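Local atomic coordinates of inositol monophosphatase (Zymomonas mobilis, PDB entry 4N81), a protein that probably hydrolyses phosphate monoesters such as inositol monophosphate with the help of magnesium, as other members of the inositol monophosphatase superfamily do. Residues A[84-89]-A[208-212]; A[99-105]-A[117-123]. All coordinates share one frame; numbering follows the deposited sequence.

Contact 1. Residues A[84-89]-A[208-212]; sequences VLDPID and FYDFA
Asp-86 and Asp-89 confront Asp-210 in the predicted magnesium site of the inositol monophosphatase fold, where a strand running into the DPIDG sequence meets the short helix 208-211. Asp-210 OD1 lies 3.2 Å from Asp-86 OD2 and 3.1 Å from Asp-89 OD2; its carboxylate plane is turned 44° from each of theirs, and the Asp-89 side chain crosses that of Asp-210 at about a right angle. Three such acceptors would probably repel one another without a cation; a sulfate ion, probably from the crystallisation liquor, lies near Asp-86. Asp-210 OD2 accepts from the backbone N of Lys-207, which helps fix the carboxylate.

Toward the start of segment 84-89 the contact is apolar. Val-84 splits its branches: CG1, anti to the backbone N (chi1 -180°), rests 3.6 Å from Tyr-209 CA and also meets CB of the small Ala-212, while CG2 approaches Phe-208 CE2 obliquely at 3.7 Å. An alanine here would remove both methyls and is likely to leave a gap against helix 208-211. Tyr-209 CD1 lies 3.3 Å from Leu-85 O, which meets the ring obliquely. A water donates to Asp-89 OD1, at 2.8 Å, and to Asp-210 O.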
ATOM      1  N   VAL A  84       1.476   2.382 -25.431  1.00 19.02           N
ATOM      2  CA  VAL A  84       2.381   1.833 -24.443  1.00 19.17           C
ATOM      3  C   VAL A  84       1.494   1.136 -23.425  1.00 23.52           C
ATOM      4  O   VAL A  84       0.625   1.778 -22.869  1.00 25.18           O
ATOM      5  CB  VAL A  84       3.186   2.969 -23.759  1.00 22.89           C
ATOM      6  CG1 VAL A  84       4.170   2.416 -22.706  1.00 25.78           C
ATOM      7  CG2 VAL A  84       3.973   3.772 -24.798  1.00 25.99           C
ATOM      8  N   LEU A  85       1.680  -0.176 -23.226  1.00 20.82           N
ATOM      9  CA  LEU A  85       0.845  -0.960 -22.307  1.00 16.81           C
ATOM     10  C   LEU A  85       1.676  -1.540 -21.166  1.00 19.94           C
ATOM     11  O   LEU A  85       2.766  -2.062 -21.394  1.00 19.17           O
ATOM     12  CB  LEU A  85       0.218  -2.129 -23.061  1.00 17.94           C
ATOM     13  CG  LEU A  85      -0.440  -1.732 -24.390  1.00 23.56           C
ATOM     14  CD1 LEU A  85      -0.977  -2.942 -25.111  1.00 24.01           C
ATOM     15  CD2 LEU A  85      -1.540  -0.711 -24.186  1.00 23.86           C
ATOM     16  N   ASP A  86       1.185  -1.426 -19.941  1.00 14.86           N
ATOM     17  CA  ASP A  86       1.729  -2.190 -18.838  1.00 14.19           C
ATOM     18  C   ASP A  86       0.545  -2.861 -18.118  1.00 15.59           C
ATOM     19  O   ASP A  86      -0.143  -2.194 -17.323  1.00 16.66           O
ATOM     20  CB  ASP A  86       2.505  -1.292 -17.860  1.00 14.45           C
ATOM     21  CG  ASP A  86       3.407  -2.117 -16.917  1.00 17.67           C
ATOM     22  OD1 ASP A  86       3.492  -3.349 -17.134  1.00 19.90           O
ATOM     23  OD2 ASP A  86       4.031  -1.542 -15.993  1.00 17.71           O
ATOM     24  N   PRO A  87       0.261  -4.147 -18.413  1.00 14.61           N
ATOM     25  CA  PRO A  87      -0.964  -4.729 -17.818  1.00 14.53           C
ATOM     26  C   PRO A  87      -0.994  -4.666 -16.286  1.00 16.60           C
ATOM     27  O   PRO A  87      -2.036  -4.416 -15.694  1.00 14.64           O
ATOM     28  CB  PRO A  87      -0.855  -6.216 -18.228  1.00 15.36           C
ATOM     29  CG  PRO A  87      -0.131  -6.140 -19.618  1.00 16.78           C
ATOM     30  CD  PRO A  87       0.888  -5.029 -19.436  1.00 17.08           C
ATOM     31  N   ILE A  88       0.168  -4.859 -15.666  1.00 13.49           N
ATOM     32  CA  ILE A  88       0.284  -4.827 -14.203  1.00 12.14           C
ATOM     33  C   ILE A  88       1.534  -4.017 -13.825  1.00 14.06           C
ATOM     34  O   ILE A  88       2.635  -4.544 -13.730  1.00 16.41           O
ATOM     35  CB  ILE A  88       0.351  -6.249 -13.597  1.00 12.32           C
ATOM     36  CG1 ILE A  88      -0.918  -7.055 -13.994  1.00 14.13           C
ATOM     37  CG2 ILE A  88       0.496  -6.195 -12.045  1.00 12.89           C
ATOM     38  CD1 ILE A  88      -0.839  -8.553 -13.635  1.00 13.87           C
ATOM     39  N   ASP A  89       1.347  -2.725 -13.598  1.00 12.72           N
ATOM     40  CA  ASP A  89       2.420  -1.935 -13.025  1.00 10.58           C
ATOM     41  C   ASP A  89       2.318  -2.115 -11.514  1.00 11.22           C
ATOM     42  O   ASP A  89       1.246  -1.921 -10.946  1.00 12.34           O
ATOM     43  CB  ASP A  89       2.247  -0.463 -13.390  1.00 10.39           C
ATOM     44  CG  ASP A  89       3.388   0.372 -12.849  1.00 11.53           C
ATOM     45  OD1 ASP A  89       3.133   1.192 -11.931  1.00  9.94           O
ATOM     46  OD2 ASP A  89       4.527   0.167 -13.316  1.00 11.77           O
ATOM     47  N   PHE A 208       9.774   2.988 -19.811  1.00 14.51           N
ATOM     48  CA  PHE A 208       8.763   3.898 -20.365  1.00 16.24           C
ATOM     49  C   PHE A 208       7.331   3.364 -20.105  1.00 20.21           C
ATOM     50  O   PHE A 208       6.386   4.146 -19.879  1.00 17.36           O
ATOM     51  CB  PHE A 208       8.995   4.101 -21.886  1.00 17.88           C
ATOM     52  CG  PHE A 208       8.142   5.209 -22.509  1.00 18.24           C
ATOM     53  CD1 PHE A 208       7.983   6.435 -21.880  1.00 16.24           C
ATOM     54  CD2 PHE A 208       7.556   5.031 -23.754  1.00 23.43           C
ATOM     55  CE1 PHE A 208       7.210   7.470 -22.462  1.00 17.15           C
ATOM     56  CE2 PHE A 208       6.802   6.066 -24.380  1.00 23.77           C
ATOM     57  CZ  PHE A 208       6.623   7.285 -23.727  1.00 19.81           C
ATOM     58  N   TYR A 209       7.186   2.039 -20.062  1.00 14.35           N
ATOM     59  CA  TYR A 209       5.900   1.401 -19.775  1.00 15.50           C
ATOM     60  C   TYR A 209       5.410   1.846 -18.403  1.00 13.54           C
ATOM     61  O   TYR A 209       4.203   1.836 -18.147  1.00 14.74           O
ATOM     62  CB  TYR A 209       6.069  -0.149 -19.609  1.00 22.10           C
ATOM     63  CG  TYR A 209       6.723  -0.847 -20.742  1.00 25.61           C
ATOM     64  CD1 TYR A 209       5.962  -1.273 -21.851  1.00 37.28           C
ATOM     65  CD2 TYR A 209       8.078  -1.100 -20.730  1.00 27.51           C
ATOM     66  CE1 TYR A 209       6.543  -1.937 -22.923  1.00 40.28           C
ATOM     67  CE2 TYR A 209       8.681  -1.754 -21.799  1.00 39.29           C
ATOM     68  CZ  TYR A 209       7.914  -2.178 -22.899  1.00 45.43           C
ATOM     69  OH  TYR A 209       8.532  -2.849 -23.957  1.00 49.62           O
ATOM     70  N   ASP A 210       6.334   2.146 -17.511  1.00 12.38           N
ATOM     71  CA  ASP A 210       5.934   2.492 -16.147  1.00 11.55           C
ATOM     72  C   ASP A 210       5.516   3.960 -15.945  1.00 13.59           C
ATOM     73  O   ASP A 210       4.881   4.232 -14.939  1.00 12.47           O
ATOM     74  CB  ASP A 210       7.084   2.250 -15.159  1.00 11.34           C
ATOM     75  CG  ASP A 210       7.640   0.800 -15.201  1.00 15.59           C
ATOM     76  OD1 ASP A 210       6.846  -0.152 -15.377  1.00 13.91           O
ATOM     77  OD2 ASP A 210       8.881   0.658 -15.057  1.00 13.77           O
ATOM     78  N   PHE A 211       5.860   4.888 -16.855  1.00 14.32           N
ATOM     79  CA  PHE A 211       5.536   6.312 -16.619  1.00 12.16           C
ATOM     80  C   PHE A 211       4.802   7.047 -17.736  1.00 11.73           C
ATOM     81  O   PHE A 211       4.226   8.161 -17.517  1.00 11.90           O
ATOM     82  CB  PHE A 211       6.778   7.135 -16.142  1.00 10.95           C
ATOM     83  CG  PHE A 211       7.913   7.178 -17.137  1.00 17.02           C
ATOM     84  CD1 PHE A 211       7.925   8.119 -18.165  1.00 13.56           C
ATOM     85  CD2 PHE A 211       8.974   6.290 -17.041  1.00 17.99           C
ATOM     86  CE1 PHE A 211       8.998   8.193 -19.075  1.00 18.66           C
ATOM     87  CE2 PHE A 211      10.030   6.340 -17.940  1.00 12.76           C
ATOM     88  CZ  PHE A 211      10.055   7.296 -18.961  1.00 17.68           C
ATOM     89  N   ALA A 212       4.792   6.421 -18.927  1.00 12.58           N
ATOM     90  CA  ALA A 212       4.151   7.105 -20.050  1.00 16.18           C
ATOM     91  C   ALA A 212       2.726   7.524 -19.685  1.00 18.72           C
ATOM     92  O   ALA A 212       2.353   8.677 -19.904  1.00 13.20           O
ATOM     93  CB  ALA A 212       4.115   6.183 -21.315  1.00 14.42           C
TER
HETATM   94  O   HOH W   1       4.662   3.476 -12.159  1.00 12.00           O

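Contact 2. Residues A[99-105]-A[117-123]; sequences ASFGTLI and IINQPIH
Strands 102-105 and 117-120 run antiparallel at 160°, with Thr-103/Asn-119 and Ile-105/Ile-117 as hydrogen-bonded pairs and Leu-104/Ile-118 as the non-hydrogen-bonded pair between them. Leu-104 and Ile-118 lie side by side on one face, pointing the same way, and Leu-104 CD2 touches Ile-118 CG1 at 3.6 Å; both also reach Cys-187 of helix 187-194. The other face carries Thr-103, Ile-105, Ile-117 and Asn-119. Branched isoleucines suit this extended backbone, and here they pack against helix 7-24. A water donates to Thr-103 OG1 and accepts from Asn-119 ND2; Thr-103 OG1 is also hydrogen-bonded to Pro-87 O, and Asn-119 OD1 to Arg-126. At Gly-102 a side chain would probably press on Ile-118 CG2, which suits a glycine there.

Past the last bridge, Thr-103/Asn-119, the Gln-120 side chain continues the bonding. Its chain bends at chi2 (-52°), bringing the amide over to segment 99-105, where NE2 donates to Phe-101 O at 2.8 Å, with the acceptor close to the amide plane. The same nitrogen sits 3.4 Å above the centre of the Phe-101 ring, whose plane stands 83° from the amide. OE1 turns back to its own segment and accepts from Ile-122 N and, more directly, from His-123 N at 2.9 Å. One glutamine thus ties the residue before strand 102-105 to the turn after its own strand. Phe-101 also receives Pro-121 CG at CE1 and Ile-122 CG1 at CZ. Ala-99 CB, small enough for close approach, meets the His-123 ring obliquely; a water joins Ala-99 O to ND1, and that ring stacks on His-123 of the second subunit. These residues form the open end of the 102-109/112-120 hairpin, in the mixed sheet of the inositol monophosphatase fold.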
ATOM      1  N   ALA A  99      -3.601  -4.451  -3.563  1.00  9.84           N
ATOM      2  CA  ALA A  99      -4.359  -3.844  -4.677  1.00 10.39           C
ATOM      3  C   ALA A  99      -3.875  -2.413  -4.935  1.00 10.90           C
ATOM      4  O   ALA A  99      -4.681  -1.494  -5.181  1.00 12.27           O
ATOM      5  CB  ALA A  99      -5.855  -3.848  -4.352  1.00 13.41           C
ATOM      6  N   SER A 100      -2.573  -2.200  -4.851  1.00 12.68           N
ATOM      7  CA  SER A 100      -2.013  -0.918  -5.322  1.00 12.74           C
ATOM      8  C   SER A 100      -1.537  -0.980  -6.771  1.00 10.74           C
ATOM      9  O   SER A 100      -1.100   0.038  -7.306  1.00 13.38           O
ATOM     10  CB  SER A 100      -0.815  -0.528  -4.442  1.00  8.84           C
ATOM     11  OG  SER A 100       0.155  -1.597  -4.480  1.00 11.61           O
ATOM     12  N   PHE A 101      -1.515  -2.169  -7.379  1.00  9.52           N
ATOM     13  CA  PHE A 101      -1.042  -2.283  -8.752  1.00  9.37           C
ATOM     14  C   PHE A 101      -2.049  -1.656  -9.700  1.00  9.65           C
ATOM     15  O   PHE A 101      -3.205  -1.497  -9.330  1.00 12.89           O
ATOM     16  CB  PHE A 101      -0.797  -3.751  -9.167  1.00  9.84           C
ATOM     17  CG  PHE A 101      -2.054  -4.533  -9.322  1.00 12.73           C
ATOM     18  CD1 PHE A 101      -2.680  -4.638 -10.563  1.00 11.78           C
ATOM     19  CD2 PHE A 101      -2.628  -5.165  -8.233  1.00 13.10           C
ATOM     20  CE1 PHE A 101      -3.855  -5.365 -10.697  1.00 13.25           C
ATOM     21  CE2 PHE A 101      -3.819  -5.853  -8.355  1.00 10.78           C
ATOM     22  CZ  PHE A 101      -4.429  -5.965  -9.607  1.00 11.34           C
ATOM     23  N   GLY A 102      -1.617  -1.285 -10.917  1.00 10.18           N
ATOM     24  CA  GLY A 102      -2.588  -0.785 -11.908  1.00 10.37           C
ATOM     25  C   GLY A 102      -2.217  -1.166 -13.335  1.00 13.09           C
ATOM     26  O   GLY A 102      -1.040  -1.390 -13.664  1.00 13.76           O
ATOM     27  N   THR A 103      -3.223  -1.234 -14.201  1.00 11.70           N
ATOM     28  CA  THR A 103      -2.953  -1.357 -15.625  1.00 12.47           C
ATOM     29  C   THR A 103      -2.661   0.060 -16.105  1.00 14.07           C
ATOM     30  O   THR A 103      -3.430   0.989 -15.833  1.00 13.41           O
ATOM     31  CB  THR A 103      -4.199  -1.888 -16.327  1.00 13.38           C
ATOM     32  OG1 THR A 103      -4.459  -3.226 -15.868  1.00 14.93           O
ATOM     33  CG2 THR A 103      -4.010  -1.879 -17.888  1.00 14.39           C
ATOM     34  N   LEU A 104      -1.585   0.234 -16.865  1.00 15.36           N
ATOM     35  CA  LEU A 104      -1.293   1.539 -17.470  1.00 12.68           C
ATOM     36  C   LEU A 104      -1.466   1.427 -18.966  1.00 14.08           C
ATOM     37  O   LEU A 104      -0.899   0.507 -19.580  1.00 16.84           O
ATOM     38  CB  LEU A 104       0.162   1.929 -17.182  1.00 12.19           C
ATOM     39  CG  LEU A 104       0.586   1.943 -15.710  1.00 11.22           C
ATOM     40  CD1 LEU A 104       2.030   2.461 -15.531  1.00 10.93           C
ATOM     41  CD2 LEU A 104      -0.383   2.876 -14.953  1.00 11.02           C
ATOM     42  N   ILE A 105      -2.210   2.366 -19.554  1.00 14.25           N
ATOM     43  CA  ILE A 105      -2.317   2.437 -21.018  1.00 15.46           C
ATOM     44  C   ILE A 105      -1.980   3.876 -21.436  1.00 17.03           C
ATOM     45  O   ILE A 105      -2.525   4.839 -20.881  1.00 15.29           O
ATOM     46  CB  ILE A 105      -3.765   2.102 -21.419  1.00 16.27           C
ATOM     47  CG1 ILE A 105      -4.081   0.634 -21.045  1.00 19.93           C
ATOM     48  CG2 ILE A 105      -4.037   2.434 -22.940  1.00 17.70           C
ATOM     49  CD1 ILE A 105      -5.537   0.370 -20.761  1.00 21.94           C
ATOM     50  N   ILE A 117      -4.157   6.184 -18.972  1.00 14.36           N
ATOM     51  CA  ILE A 117      -5.111   5.659 -18.003  1.00 13.63           C
ATOM     52  C   ILE A 117      -4.317   4.847 -16.984  1.00 14.24           C
ATOM     53  O   ILE A 117      -3.380   4.072 -17.374  1.00 14.00           O
ATOM     54  CB  ILE A 117      -6.192   4.751 -18.699  1.00 14.62           C
ATOM     55  CG1 ILE A 117      -7.187   5.624 -19.492  1.00 15.61           C
ATOM     56  CG2 ILE A 117      -6.979   3.931 -17.660  1.00 14.29           C
ATOM     57  CD1 ILE A 117      -8.355   4.843 -20.129  1.00 16.90           C
ATOM     58  N   ILE A 118      -4.665   5.040 -15.703  1.00 12.04           N
ATOM     59  CA  ILE A 118      -4.297   4.086 -14.647  1.00 11.40           C
ATOM     60  C   ILE A 118      -5.587   3.405 -14.237  1.00 19.13           C
ATOM     61  O   ILE A 118      -6.545   4.085 -13.855  1.00 11.82           O
ATOM     62  CB  ILE A 118      -3.761   4.773 -13.350  1.00 10.53           C
ATOM     63  CG1 ILE A 118      -2.437   5.559 -13.611  1.00 12.58           C
ATOM     64  CG2 ILE A 118      -3.523   3.711 -12.263  1.00 10.07           C
ATOM     65  CD1 ILE A 118      -2.182   6.696 -12.506  1.00 10.47           C
ATOM     66  N   ASN A 119      -5.616   2.076 -14.252  1.00 11.87           N
ATOM     67  CA  ASN A 119      -6.815   1.397 -13.792  1.00 14.20           C
ATOM     68  C   ASN A 119      -6.497   0.374 -12.734  1.00 13.29           C
ATOM     69  O   ASN A 119      -5.709  -0.539 -12.990  1.00 13.17           O
ATOM     70  CB  ASN A 119      -7.521   0.679 -14.947  1.00 13.23           C
ATOM     71  CG  ASN A 119      -8.889   0.114 -14.518  1.00 15.92           C
ATOM     72  OD1 ASN A 119      -9.773   0.867 -14.155  1.00 15.64           O
ATOM     73  ND2 ASN A 119      -9.039  -1.218 -14.536  1.00 14.07           N
ATOM     74  N   GLN A 120      -7.160   0.483 -11.583  1.00 11.46           N
ATOM     75  CA  GLN A 120      -6.976  -0.505 -10.513  1.00 11.14           C
ATOM     76  C   GLN A 120      -8.192  -1.385 -10.649  1.00 13.32           C
ATOM     77  O   GLN A 120      -9.313  -0.969 -10.318  1.00 13.43           O
ATOM     78  CB  GLN A 120      -7.007   0.249  -9.147  1.00 10.58           C
ATOM     79  CG  GLN A 120      -6.098  -0.455  -8.084  1.00 10.07           C
ATOM     80  CD  GLN A 120      -6.423  -1.943  -7.970  1.00 10.44           C
ATOM     81  OE1 GLN A 120      -7.575  -2.319  -7.749  1.00 10.97           O
ATOM     82  NE2 GLN A 120      -5.425  -2.784  -8.135  1.00 10.47           N
ATOM     83  N   PRO A 121      -7.989  -2.637 -11.135  1.00 13.68           N
ATOM     84  CA  PRO A 121      -9.159  -3.445 -11.504  1.00 13.12           C
ATOM     85  C   PRO A 121      -9.819  -4.134 -10.327  1.00 14.67           C
ATOM     86  O   PRO A 121     -10.914  -4.679 -10.510  1.00 17.66           O
ATOM     87  CB  PRO A 121      -8.588  -4.471 -12.481  1.00 13.57           C
ATOM     88  CG  PRO A 121      -7.093  -4.613 -12.042  1.00 12.76           C
ATOM     89  CD  PRO A 121      -6.718  -3.196 -11.649  1.00 12.50           C
ATOM     90  N   ILE A 122      -9.176  -4.141  -9.145  1.00 13.19           N
ATOM     91  CA  ILE A 122      -9.807  -4.819  -8.004  1.00 14.39           C
ATOM     92  C   ILE A 122     -10.804  -3.862  -7.354  1.00 15.38           C
ATOM     93  O   ILE A 122     -11.968  -4.209  -7.129  1.00 17.15           O
ATOM     94  CB  ILE A 122      -8.733  -5.275  -6.955  1.00 14.53           C
ATOM     95  CG1 ILE A 122      -7.632  -6.094  -7.664  1.00 11.89           C
ATOM     96  CG2 ILE A 122      -9.398  -6.095  -5.790  1.00 16.25           C
ATOM     97  CD1 ILE A 122      -8.160  -7.267  -8.545  1.00 12.72           C
ATOM     98  N   HIS A 123     -10.357  -2.648  -7.072  1.00 13.83           N
ATOM     99  CA  HIS A 123     -11.266  -1.640  -6.467  1.00 15.81           C
ATOM    100  C   HIS A 123     -11.977  -0.713  -7.409  1.00 15.79           C
ATOM    101  O   HIS A 123     -12.767   0.134  -6.980  1.00 13.91           O
ATOM    102  CB  HIS A 123     -10.582  -0.959  -5.290  1.00 16.56           C
ATOM    103  CG  HIS A 123     -10.320  -1.951  -4.192  1.00 20.37           C
ATOM    104  ND1 HIS A 123      -9.082  -2.126  -3.609  1.00 23.20           N
ATOM    105  CD2 HIS A 123     -11.138  -2.899  -3.657  1.00 23.73           C
ATOM    106  CE1 HIS A 123      -9.161  -3.108  -2.724  1.00 19.95           C
ATOM    107  NE2 HIS A 123     -10.387  -3.609  -2.750  1.00 31.34           N
TER
HETATM  108  O   HOH W   2      -6.903  -0.046  -4.323  1.00 25.45           O
HETATM  109  O   HOH W   3      -7.208  -3.028 -15.870  1.00 16.58           O

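In the fold
The centres of the two contacts lie about 11 Å apart, and contact 2 is nested along the chain within the loop that contact 1 closes. Both reach the same mixed sheet, in which strand 81-86 is the neighbour of 102-109, itself paired with 112-120. They touch directly: Pro-87 O and Thr-103 OG1 are 2.7 Å apart, a probable hydrogen bond, as is that from Asp-89 N to Gly-102 O. Leu-104 CD1 also packs against Asp-210 O. The hairpin of contact 2 thus flanks the corner that carries Asp-86 and Asp-89, while helix 208-211, far along the chain, brings Asp-210 to complete the predicted magnesium site with Glu-70 and Ile-88.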